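Local structure of protein CsuE (Acinetobacter baumannii, 6FJY) at residues V52-N57 against P126-W131; S75-I80 against P105-L110. The protein is probably the tip adhesin of archaic chaperone-usher Csu pili, with which the bacterium is thought to attach to abiotic surfaces and begin biofilms. All coordinates share one frame; numbering follows the deposited sequence.

In the fold
Both contacts lie on the same side of the chain's centre, their own centres about 13 Å apart, and contact 2 is nested in the chain segment that contact 1 closes. Contact 1 is edge pairing within the large mixed sheet, held by backbone hydrogen bonds at a bulge. Contact 2 lays a loop against the small three-stranded antiparallel sheet without any hydrogen bond between its segments. Each is partly buried, with an apolar inner side and a polar outer one. The inner sides touch: M55 SD lies 3.4 Å from I80 CD1, and W131 CH2 3.5 Å from F106 CZ, so residues of the two layers share one core.

Contact 1: V52-N57 against P126-W131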
ATOM      1  N   VAL B  52     -22.688  15.979  19.167  1.00 54.33           N
ATOM      2  CA  VAL B  52     -21.248  15.862  18.982  1.00 52.62           C
ATOM      3  C   VAL B  52     -20.586  16.864  19.920  1.00 63.65           C
ATOM      4  O   VAL B  52     -20.630  18.073  19.691  1.00 50.66           O
ATOM      5  CB  VAL B  52     -20.849  16.101  17.523  1.00 53.01           C
ATOM      6  CG1 VAL B  52     -19.384  15.786  17.310  1.00 57.85           C
ATOM      7  CG2 VAL B  52     -21.706  15.215  16.613  1.00 54.98           C
ATOM      8  N   GLU B  53     -19.995  16.354  20.996  1.00 75.72           N
ATOM      9  CA  GLU B  53     -19.307  17.174  21.981  1.00 69.08           C
ATOM     10  C   GLU B  53     -17.861  17.451  21.606  1.00 59.79           C
ATOM     11  O   GLU B  53     -17.284  18.425  22.095  1.00 45.24           O
ATOM     12  CB  GLU B  53     -19.361  16.483  23.341  1.00 71.90           C
ATOM     13  CG  GLU B  53     -20.761  16.091  23.744  1.00 71.08           C
ATOM     14  CD  GLU B  53     -21.142  16.672  25.080  1.00 82.48           C
ATOM     15  OE1 GLU B  53     -20.519  16.282  26.091  1.00 80.21           O
ATOM     16  OE2 GLU B  53     -22.049  17.532  25.117  1.00 90.53           O
ATOM     17  N   GLN B  54     -17.269  16.632  20.745  1.00 58.58           N
ATOM     18  CA  GLN B  54     -15.900  16.869  20.319  1.00 56.57           C
ATOM     19  C   GLN B  54     -15.696  16.203  18.969  1.00 50.11           C
ATOM     20  O   GLN B  54     -16.160  15.080  18.746  1.00 39.23           O
ATOM     21  CB  GLN B  54     -14.899  16.338  21.348  1.00 62.28           C
ATOM     22  CG  GLN B  54     -13.489  16.864  21.168  1.00 78.59           C
ATOM     23  CD  GLN B  54     -12.601  16.541  22.355  1.00 89.76           C
ATOM     24  OE1 GLN B  54     -13.007  15.830  23.277  1.00 81.37           O
ATOM     25  NE2 GLN B  54     -11.387  17.073  22.344  1.00102.12           N
ATOM     26  N   MET B  55     -15.020  16.915  18.071  1.00 57.53           N
ATOM     27  CA  MET B  55     -14.820  16.444  16.704  1.00 52.66           C
ATOM     28  C   MET B  55     -13.837  17.359  15.993  1.00 57.22           C
ATOM     29  O   MET B  55     -13.722  18.546  16.318  1.00 43.04           O
ATOM     30  CB  MET B  55     -16.131  16.396  15.919  1.00 56.16           C
ATOM     31  CG  MET B  55     -16.043  15.524  14.666  1.00 65.52           C
ATOM     32  SD  MET B  55     -17.466  15.714  13.602  1.00 37.35           S
ATOM     33  CE  MET B  55     -17.607  17.487  13.648  1.00 47.14           C
ATOM     34  N   SER B  56     -13.148  16.791  15.006  1.00 59.76           N
ATOM     35  CA  SER B  56     -12.220  17.533  14.165  1.00 56.47           C
ATOM     36  C   SER B  56     -12.359  17.050  12.733  1.00 54.13           C
ATOM     37  O   SER B  56     -12.424  15.845  12.486  1.00 50.15           O
ATOM     38  CB  SER B  56     -10.775  17.344  14.626  1.00 63.62           C
ATOM     39  OG  SER B  56      -9.875  17.848  13.650  1.00 63.75           O
ATOM     40  N   ASN B  57     -12.393  17.981  11.796  1.00 63.39           N
ATOM     41  CA  ASN B  57     -12.306  17.630  10.389  1.00 66.84           C
ATOM     42  C   ASN B  57     -10.869  17.649   9.883  1.00 60.42           C
ATOM     43  O   ASN B  57     -10.630  17.321   8.719  1.00 55.86           O
ATOM     44  CB  ASN B  57     -13.183  18.577   9.562  1.00 63.61           C
ATOM     45  CG  ASN B  57     -14.639  18.520   9.976  1.00 59.17           C
ATOM     46  OD1 ASN B  57     -15.390  17.658   9.531  1.00 51.90           O
ATOM     47  ND2 ASN B  57     -15.042  19.442  10.836  1.00 83.46           N
ATOM     48  N   PRO B 126     -10.288  13.532  19.367  1.00 63.18           N
ATOM     49  CA  PRO B 126     -11.186  12.384  19.288  1.00 64.79           C
ATOM     50  C   PRO B 126     -12.616  12.822  19.023  1.00 57.78           C
ATOM     51  O   PRO B 126     -13.008  13.971  19.236  1.00 40.88           O
ATOM     52  CB  PRO B 126     -11.046  11.718  20.660  1.00 65.07           C
ATOM     53  CG  PRO B 126     -10.386  12.720  21.529  1.00 62.50           C
ATOM     54  CD  PRO B 126      -9.556  13.574  20.640  1.00 60.47           C
ATOM     55  N   LEU B 127     -13.390  11.874  18.519  1.00 59.16           N
ATOM     56  CA  LEU B 127     -14.816  12.050  18.288  1.00 63.90           C
ATOM     57  C   LEU B 127     -15.549  11.613  19.551  1.00 60.35           C
ATOM     58  O   LEU B 127     -15.594  10.420  19.868  1.00 51.21           O
ATOM     59  CB  LEU B 127     -15.249  11.227  17.074  1.00 61.30           C
ATOM     60  CG  LEU B 127     -16.549  11.467  16.306  1.00 59.00           C
ATOM     61  CD1 LEU B 127     -17.436  10.234  16.347  1.00 61.57           C
ATOM     62  CD2 LEU B 127     -17.297  12.697  16.795  1.00 60.40           C
ATOM     63  N   LYS B 128     -16.122  12.575  20.269  1.00 69.11           N
ATOM     64  CA  LYS B 128     -16.913  12.310  21.465  1.00 63.07           C
ATOM     65  C   LYS B 128     -18.352  12.731  21.201  1.00 62.41           C
ATOM     66  O   LYS B 128     -18.616  13.883  20.840  1.00 39.87           O
ATOM     67  CB  LYS B 128     -16.350  13.045  22.686  1.00 53.12           C
ATOM     68  CG  LYS B 128     -17.147  12.811  23.972  1.00 61.56           C
ATOM     69  CD  LYS B 128     -16.639  13.667  25.118  1.00 77.33           C
ATOM     70  CE  LYS B 128     -15.126  13.556  25.303  1.00 88.17           C
ATOM     71  NZ  LYS B 128     -14.695  14.095  26.638  1.00 95.86           N
ATOM     72  N   VAL B 129     -19.278  11.800  21.398  1.00 61.21           N
ATOM     73  CA  VAL B 129     -20.680  12.010  21.087  1.00 46.73           C
ATOM     74  C   VAL B 129     -21.511  11.661  22.314  1.00 55.52           C
ATOM     75  O   VAL B 129     -21.218  10.684  23.012  1.00 51.98           O
ATOM     76  CB  VAL B 129     -21.117  11.168  19.869  1.00 48.40           C
ATOM     77  CG1 VAL B 129     -22.558  11.501  19.477  1.00 55.13           C
ATOM     78  CG2 VAL B 129     -20.175  11.384  18.681  1.00 47.27           C
ATOM     79  N   LYS B 130     -22.537  12.469  22.581  1.00 54.66           N
ATOM     80  CA  LYS B 130     -23.534  12.166  23.595  1.00 48.46           C
ATOM     81  C   LYS B 130     -24.807  11.697  22.902  1.00 50.13           C
ATOM     82  O   LYS B 130     -25.289  12.346  21.967  1.00 43.65           O
ATOM     83  CB  LYS B 130     -23.818  13.374  24.489  1.00 51.37           C
ATOM     84  CG  LYS B 130     -24.692  13.035  25.708  1.00 54.43           C
ATOM     85  CD  LYS B 130     -24.881  14.238  26.637  1.00 64.34           C
ATOM     86  CE  LYS B 130     -23.554  14.789  27.161  1.00 73.08           C
ATOM     87  NZ  LYS B 130     -23.026  14.032  28.313  1.00 70.84           N
ATOM     88  N   TRP B 131     -25.328  10.558  23.346  1.00 57.73           N
ATOM     89  CA  TRP B 131     -26.443   9.876  22.708  1.00 51.41           C
ATOM     90  C   TRP B 131     -27.629   9.821  23.660  1.00 54.64           C
ATOM     91  O   TRP B 131     -27.461   9.661  24.871  1.00 52.86           O
ATOM     92  CB  TRP B 131     -26.061   8.448  22.289  1.00 54.65           C
ATOM     93  CG  TRP B 131     -24.867   8.352  21.385  1.00 52.23           C
ATOM     94  CD1 TRP B 131     -23.565   8.237  21.761  1.00 58.45           C
ATOM     95  CD2 TRP B 131     -24.873   8.343  19.947  1.00 52.33           C
ATOM     96  NE1 TRP B 131     -22.751   8.168  20.652  1.00 61.36           N
ATOM     97  CE2 TRP B 131     -23.532   8.234  19.526  1.00 58.98           C
ATOM     98  CE3 TRP B 131     -25.879   8.432  18.980  1.00 55.68           C
ATOM     99  CZ2 TRP B 131     -23.171   8.198  18.176  1.00 59.33           C
ATOM    100  CZ3 TRP B 131     -25.517   8.407  17.630  1.00 43.22           C
ATOM    101  CH2 TRP B 131     -24.175   8.279  17.247  1.00 51.50           C
TER
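V52 CG1 (chi1 -172°) and L127 CG (chi1 -162°) each stand opposite their own backbone nitrogen, and the second torsion of L127 (chi2 -120°) then sets its CD2 3.8 Å from V52 CG1. M55 runs alongside L127 in the same direction and lays its CG against the same methyl, which is thus flanked by V52 and M55 and also sits near the carbonyl oxygen of Q54. Beneath this apolar face the two strands pair antiparallel around a classic beta bulge. V52 is the non-hydrogen-bonded partner of V129, but E53 and Q54 both face K128. The carbonyl oxygen of K128 therefore takes two bonds, from E53 N at 2.8 Å and, on a lone pair in the carbonyl plane, from Q54 N at 3.1 Å. K128 N answers by donating to Q54 O at 2.9 Å, while L127 CA adds a CA-H...O contact to that same oxygen. On the other face Q54 extends past K128, their CB atoms 3.8 Å apart. The bulge turns E53 toward the neighbouring strand, where its OE1 touches K130 CE at 3.5 Å; E53 OE1 and K130 NZ stay 4.0 Å apart, beyond a salt bridge, and E53 OE2 is salt-bridged to R51 and K130 NZ to D168. Strand 119-136 is thus held between strand 51-54 on one edge and strand 167-189 on the other, where L127 and V129 pair with G171 and S169, while M55 packs on I72 of strand 71-73.

Contact 2: S75-I80 against P105-L110; sequences SNNEII and PFYIRL
Y107 meets S75 where a loop folds back over the antiparallel sheet formed by strands 24-31, 103-110 and 71-73, one layer of a beta-sandwich. Just beyond strand 71-73 the chain turns at D74, whose OD1 accepts from N76 N in an Asx turn. S75 CA then comes to the edge of the Y107 ring, near its plane, 3.4 Å from CE2. Farther round the loop, the side chain of N77 crosses that of Y107 at about a right angle, yet the flat groups are nearly parallel, amide and ring planes 17° apart, with N77 ND2 4.0 Å from Y107 CE2. On the buried side I80 directs its CB toward the strand. With CG1 lodged between its own backbone N and carbonyl carbon (chi1 81°), it extends CD1 to 4.1 Å from F106 CE2, across the line of the phenylalanine side chain. I80 also rests on M55 and I72, and F106 on F29, so this end of the contact belongs to the apolar interior. At the solvent-facing end, the planes of the N77 amide and the R109 guanidinium are parallel to within 5° but slightly offset, and N77 OD1 approaches the guanidinium edge at 3.9 Å from NH2, too far for a hydrogen bond.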
ATOM      1  N   SER B  75     -25.067   8.983   8.909  1.00 59.40           N
ATOM      2  CA  SER B  75     -25.775   7.741   8.539  1.00 72.99           C
ATOM      3  C   SER B  75     -27.042   7.999   7.745  1.00 58.83           C
ATOM      4  O   SER B  75     -27.530   7.096   7.064  1.00 66.33           O
ATOM      5  CB  SER B  75     -26.124   6.831   9.733  1.00 76.96           C
ATOM      6  OG  SER B  75     -27.015   7.436  10.644  1.00 73.65           O
ATOM      7  N   ASN B  76     -27.586   9.211   7.833  1.00 64.54           N
ATOM      8  CA  ASN B  76     -28.424   9.762   6.778  1.00 57.35           C
ATOM      9  C   ASN B  76     -27.609  10.597   5.797  1.00 65.66           C
ATOM     10  O   ASN B  76     -28.187  11.327   4.987  1.00 61.07           O
ATOM     11  CB  ASN B  76     -29.554  10.594   7.370  1.00 60.45           C
ATOM     12  CG  ASN B  76     -30.565   9.743   8.121  1.00 57.39           C
ATOM     13  OD1 ASN B  76     -30.871   8.625   7.720  1.00 57.36           O
ATOM     14  ND2 ASN B  76     -31.075  10.271   9.234  1.00 70.62           N
ATOM     15  N   ASN B  77     -26.275  10.495   5.851  1.00 70.10           N
ATOM     16  CA  ASN B  77     -25.365  11.277   5.002  1.00 72.85           C
ATOM     17  C   ASN B  77     -25.643  12.770   5.105  1.00 72.66           C
ATOM     18  O   ASN B  77     -25.497  13.509   4.130  1.00 67.52           O
ATOM     19  CB  ASN B  77     -25.420  10.828   3.545  1.00 71.53           C
ATOM     20  CG  ASN B  77     -24.426   9.724   3.244  1.00 81.13           C
ATOM     21  OD1 ASN B  77     -23.255   9.985   2.961  1.00 81.34           O
ATOM     22  ND2 ASN B  77     -24.890   8.477   3.303  1.00 77.06           N
ATOM     23  N   GLU B  78     -26.037  13.224   6.292  1.00 67.81           N
ATOM     24  CA  GLU B  78     -26.084  14.644   6.605  1.00 74.99           C
ATOM     25  C   GLU B  78     -24.808  15.008   7.354  1.00 67.14           C
ATOM     26  O   GLU B  78     -24.432  14.326   8.315  1.00 64.14           O
ATOM     27  CB  GLU B  78     -27.321  14.990   7.435  1.00 78.95           C
ATOM     28  CG  GLU B  78     -27.337  16.432   7.916  1.00 93.37           C
ATOM     29  CD  GLU B  78     -28.674  16.860   8.506  1.00 91.67           C
ATOM     30  OE1 GLU B  78     -29.557  15.998   8.687  1.00 87.34           O
ATOM     31  OE2 GLU B  78     -28.836  18.067   8.785  1.00 85.83           O
ATOM     32  N   ILE B  79     -24.135  16.064   6.888  1.00 69.21           N
ATOM     33  CA  ILE B  79     -22.916  16.539   7.531  1.00 62.79           C
ATOM     34  C   ILE B  79     -23.190  16.834   8.996  1.00 61.37           C
ATOM     35  O   ILE B  79     -24.200  17.458   9.347  1.00 48.90           O
ATOM     36  CB  ILE B  79     -22.387  17.787   6.810  1.00 57.93           C
ATOM     37  CG1 ILE B  79     -22.188  17.508   5.327  1.00 57.77           C
ATOM     38  CG2 ILE B  79     -21.063  18.251   7.414  1.00 66.42           C
ATOM     39  CD1 ILE B  79     -22.021  18.801   4.512  1.00 62.90           C
ATOM     40  N   ILE B  80     -22.300  16.383   9.861  1.00 52.75           N
ATOM     41  CA  ILE B  80     -22.437  16.673  11.280  1.00 73.50           C
ATOM     42  C   ILE B  80     -21.510  17.822  11.631  1.00 77.58           C
ATOM     43  O   ILE B  80     -20.424  17.985  11.056  1.00 71.19           O
ATOM     44  CB  ILE B  80     -22.159  15.438  12.157  1.00 68.89           C
ATOM     45  CG1 ILE B  80     -20.673  15.229  12.345  1.00 72.68           C
ATOM     46  CG2 ILE B  80     -22.719  14.214  11.504  1.00 66.74           C
ATOM     47  CD1 ILE B  80     -20.375  14.002  13.170  1.00 98.05           C
ATOM     48  N   PRO B 105     -23.708   3.543  11.798  1.00 59.57           N
ATOM     49  CA  PRO B 105     -22.564   4.044  11.030  1.00 51.98           C
ATOM     50  C   PRO B 105     -22.520   5.555  10.937  1.00 52.35           C
ATOM     51  O   PRO B 105     -23.536   6.228  10.820  1.00 44.96           O
ATOM     52  CB  PRO B 105     -22.786   3.417   9.652  1.00 52.87           C
ATOM     53  CG  PRO B 105     -24.303   3.343   9.555  1.00 62.66           C
ATOM     54  CD  PRO B 105     -24.775   2.997  10.935  1.00 61.11           C
ATOM     55  N   PHE B 106     -21.318   6.083  11.018  1.00 67.57           N
ATOM     56  CA  PHE B 106     -21.020   7.401  10.493  1.00 63.87           C
ATOM     57  C   PHE B 106     -20.169   7.216   9.247  1.00 62.69           C
ATOM     58  O   PHE B 106     -19.711   6.115   8.930  1.00 45.98           O
ATOM     59  CB  PHE B 106     -20.305   8.292  11.521  1.00 53.35           C
ATOM     60  CG  PHE B 106     -21.222   8.898  12.558  1.00 47.43           C
ATOM     61  CD1 PHE B 106     -22.579   8.631  12.554  1.00 50.02           C
ATOM     62  CD2 PHE B 106     -20.712   9.746  13.541  1.00 56.87           C
ATOM     63  CE1 PHE B 106     -23.419   9.198  13.497  1.00 50.20           C
ATOM     64  CE2 PHE B 106     -21.548  10.321  14.493  1.00 53.82           C
ATOM     65  CZ  PHE B 106     -22.906  10.046  14.475  1.00 54.19           C
ATOM     66  N   TYR B 107     -19.965   8.305   8.529  1.00 59.54           N
ATOM     67  CA  TYR B 107     -19.215   8.248   7.291  1.00 55.78           C
ATOM     68  C   TYR B 107     -18.139   9.310   7.326  1.00 54.05           C
ATOM     69  O   TYR B 107     -18.309  10.371   7.929  1.00 53.50           O
ATOM     70  CB  TYR B 107     -20.132   8.425   6.079  1.00 53.38           C
ATOM     71  CG  TYR B 107     -21.168   7.326   5.999  1.00 54.49           C
ATOM     72  CD1 TYR B 107     -20.850   6.087   5.454  1.00 63.82           C
ATOM     73  CD2 TYR B 107     -22.449   7.508   6.498  1.00 59.00           C
ATOM     74  CE1 TYR B 107     -21.791   5.058   5.394  1.00 60.36           C
ATOM     75  CE2 TYR B 107     -23.394   6.486   6.437  1.00 54.40           C
ATOM     76  CZ  TYR B 107     -23.063   5.273   5.889  1.00 52.86           C
ATOM     77  OH  TYR B 107     -24.017   4.287   5.842  1.00 47.38           O
ATOM     78  N   ILE B 108     -17.023   9.001   6.692  1.00 49.27           N
ATOM     79  CA  ILE B 108     -15.952   9.956   6.488  1.00 67.66           C
ATOM     80  C   ILE B 108     -15.769  10.081   4.985  1.00 69.24           C
ATOM     81  O   ILE B 108     -15.877   9.094   4.251  1.00 58.37           O
ATOM     82  CB  ILE B 108     -14.652   9.522   7.203  1.00 72.64           C
ATOM     83  CG1 ILE B 108     -13.496  10.477   6.914  1.00 62.43           C
ATOM     84  CG2 ILE B 108     -14.280   8.087   6.842  1.00 76.49           C
ATOM     85  CD1 ILE B 108     -12.325  10.297   7.864  1.00 64.17           C
ATOM     86  N   ARG B 109     -15.554  11.305   4.526  1.00 69.75           N
ATOM     87  CA  ARG B 109     -15.357  11.566   3.113  1.00 79.46           C
ATOM     88  C   ARG B 109     -14.202  12.545   2.979  1.00 81.33           C
ATOM     89  O   ARG B 109     -14.146  13.550   3.694  1.00 79.81           O
ATOM     90  CB  ARG B 109     -16.639  12.116   2.479  1.00 79.31           C
ATOM     91  CG  ARG B 109     -16.481  12.714   1.106  1.00 89.10           C
ATOM     92  CD  ARG B 109     -17.646  13.658   0.834  1.00 96.39           C
ATOM     93  NE  ARG B 109     -18.932  12.990   1.015  1.00 90.59           N
ATOM     94  CZ  ARG B 109     -20.075  13.629   1.229  1.00 94.46           C
ATOM     95  NH1 ARG B 109     -20.085  14.952   1.294  1.00 87.97           N
ATOM     96  NH2 ARG B 109     -21.207  12.948   1.375  1.00107.50           N
ATOM     97  N   LEU B 110     -13.268  12.226   2.087  1.00 82.49           N
ATOM     98  CA  LEU B 110     -12.155  13.099   1.769  1.00 62.68           C
ATOM     99  C   LEU B 110     -12.366  13.667   0.378  1.00 60.47           C
ATOM    100  O   LEU B 110     -12.433  12.908  -0.601  1.00 48.80           O
ATOM    101  CB  LEU B 110     -10.828  12.350   1.848  1.00 59.31           C
ATOM    102  CG  LEU B 110     -10.608  11.497   3.096  1.00 63.29           C
ATOM    103  CD1 LEU B 110      -9.394  10.573   2.937  1.00 72.38           C
ATOM    104  CD2 LEU B 110     -10.426  12.404   4.279  1.00 54.59           C
TER